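Local coordinates for hypothetical protein ebhA (Staphylococcus aureus, PDB 2DGJ) that probably serves in cell adhesion as a rod-like, helical part of a giant cell wall-associated protein, the whole of which is thought to bind extracellular matrix, at residues E153-A158 with A196-E201. Sequence-based numbering, arbitrary orientation.
Sequences ESKRNA and ALNGAE
Lys155 reaches from the first turn of helix 153-170 and lays its aliphatic chain across the side chain of Asn198 at about a right angle. CG stands anti to the carbonyl carbon (chi1 -81°) and the chain runs out nearly extended, turning only at chi4 (54°). Its far methylenes do the touching: CD faces OD1 of Asn198 and CE the backbone O of Ala196, both modelled so close that the exact spacing is doubtful. Between the two segments NZ stops 4.2 Å from Ala196 O, and it is the methylenes rather than the charge that meet the loop. The amide of Asn198 gets its hold elsewhere, ND2 bonding to OD2 of Asp152, just ahead of the helix. Leu197 meets the helix backbone instead: its side chain starts off away from the helix but brings CD1 back to 3.8 Å from Lys155 O, through a nearly eclipsed chi2 (-6°) that is probably strained or poorly defined. Leu197 also packs on Ala151 and Tyr148. Asn198 sits at the N-cap position of helix 199-215, without a side-chain capping bond. The contact thus packs the start of one helix against the link between helices 180-194 and 199-215, in a FIVAR domain of Ebh's rod-like string of three-helix bundles.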
loop_
_atom_site.group_PDB
_atom_site.type_symbol
_atom_site.label_atom_id
_atom_site.label_comp_id
_atom_site.label_asym_id
_atom_site.label_seq_id
_atom_site.Cartn_x
_atom_site.Cartn_y
_atom_site.Cartn_z
ATOM N N GLU A 153 28.012 -6.250 38.956
ATOM C CA GLU A 153 27.627 -4.851 39.032
ATOM C C GLU A 153 27.492 -4.166 37.675
ATOM O O GLU A 153 26.570 -3.378 37.474
ATOM C CB GLU A 153 28.611 -4.069 39.907
ATOM C CG GLU A 153 28.425 -2.561 39.820
ATOM C CD GLU A 153 29.154 -1.805 40.913
ATOM O OE1 GLU A 153 30.287 -2.193 41.273
ATOM O OE2 GLU A 153 28.590 -0.807 41.408
ATOM N N SER A 154 28.404 -4.454 36.751
ATOM C CA SER A 154 28.345 -3.830 35.432
ATOM C C SER A 154 27.073 -4.255 34.715
ATOM O O SER A 154 26.470 -3.465 33.987
ATOM C CB SER A 154 29.558 -4.215 34.583
ATOM O OG SER A 154 29.410 -5.519 34.050
ATOM N N LYS A 155 26.677 -5.508 34.912
ATOM C CA LYS A 155 25.464 -6.033 34.297
ATOM C C LYS A 155 24.220 -5.394 34.920
ATOM O O LYS A 155 23.293 -5.010 34.210
ATOM C CB LYS A 155 25.410 -7.552 34.459
ATOM C CG LYS A 155 26.246 -8.313 33.444
ATOM C CD LYS A 155 26.534 -9.730 33.905
ATOM C CE LYS A 155 26.727 -10.677 32.721
ATOM N NZ LYS A 155 27.765 -10.235 31.750
ATOM N N ARG A 156 24.197 -5.282 36.244
ATOM C CA ARG A 156 23.058 -4.674 36.931
ATOM C C ARG A 156 22.879 -3.235 36.461
ATOM O O ARG A 156 21.757 -2.766 36.262
ATOM C CB ARG A 156 23.264 -4.670 38.451
ATOM C CG ARG A 156 23.333 -6.041 39.108
ATOM C CD ARG A 156 23.121 -5.912 40.608
ATOM N NE ARG A 156 24.044 -4.949 41.199
ATOM C CZ ARG A 156 25.253 -5.250 41.657
ATOM N NH1 ARG A 156 25.703 -6.497 41.599
ATOM N NH2 ARG A 156 26.018 -4.298 42.170
ATOM N N ASN A 157 23.999 -2.538 36.294
ATOM C CA ASN A 157 23.983 -1.146 35.861
ATOM C C ASN A 157 23.489 -1.000 34.430
ATOM O O ASN A 157 22.772 -0.054 34.108
ATOM C CB ASN A 157 25.384 -0.538 35.993
ATOM C CG ASN A 157 25.724 -0.156 37.423
ATOM O OD1 ASN A 157 25.065 -0.595 38.370
ATOM N ND2 ASN A 157 26.763 0.661 37.589
ATOM N N ALA A 158 23.873 -1.942 33.575
ATOM C CA ALA A 158 23.468 -1.904 32.177
ATOM C C ALA A 158 21.958 -2.060 32.067
ATOM O O ALA A 158 21.320 -1.419 31.237
ATOM C CB ALA A 158 24.174 -3.006 31.396
ATOM N N ALA A 196 21.320 -10.678 30.151
ATOM C CA ALA A 196 22.707 -10.726 30.588
ATOM C C ALA A 196 22.837 -10.959 32.098
ATOM O O ALA A 196 23.845 -11.508 32.551
ATOM C CB ALA A 196 23.421 -9.435 30.186
ATOM N N LEU A 197 21.833 -10.534 32.870
ATOM C CA LEU A 197 21.859 -10.718 34.325
ATOM C C LEU A 197 22.327 -12.133 34.635
ATOM O O LEU A 197 21.751 -13.091 34.139
ATOM C CB LEU A 197 20.470 -10.483 34.928
ATOM C CG LEU A 197 20.025 -9.054 35.270
ATOM C CD1 LEU A 197 21.165 -8.057 35.071
ATOM C CD2 LEU A 197 18.835 -8.691 34.406
ATOM N N ASN A 198 23.359 -12.265 35.464
ATOM C CA ASN A 198 23.914 -13.581 35.772
ATOM C C ASN A 198 23.983 -13.941 37.255
ATOM O O ASN A 198 24.810 -14.764 37.663
ATOM C CB ASN A 198 25.317 -13.689 35.151
ATOM C CG ASN A 198 26.280 -12.650 35.699
ATOM O OD1 ASN A 198 25.870 -11.581 36.157
ATOM N ND2 ASN A 198 27.575 -12.954 35.637
ATOM N N GLY A 199 23.115 -13.337 38.058
ATOM C CA GLY A 199 23.115 -13.637 39.478
ATOM C C GLY A 199 22.956 -15.126 39.723
ATOM O O GLY A 199 23.576 -15.687 40.628
ATOM N N ALA A 200 22.119 -15.771 38.916
ATOM C CA ALA A 200 21.873 -17.202 39.043
ATOM C C ALA A 200 23.169 -17.980 38.872
ATOM O O ALA A 200 23.460 -18.901 39.639
ATOM C CB ALA A 200 20.858 -17.640 38.006
ATOM N N GLU A 201 23.947 -17.610 37.858
ATOM C CA GLU A 201 25.216 -18.277 37.591
ATOM C C GLU A 201 26.289 -17.945 38.621
ATOM O O GLU A 201 27.083 -18.802 38.984
ATOM C CB GLU A 201 25.726 -17.931 36.191
ATOM C CG GLU A 201 24.897 -18.536 35.075
ATOM C CD GLU A 201 23.858 -17.579 34.516
ATOM O OE1 GLU A 201 23.244 -16.821 35.298
ATOM O OE2 GLU A 201 23.649 -17.595 33.285
#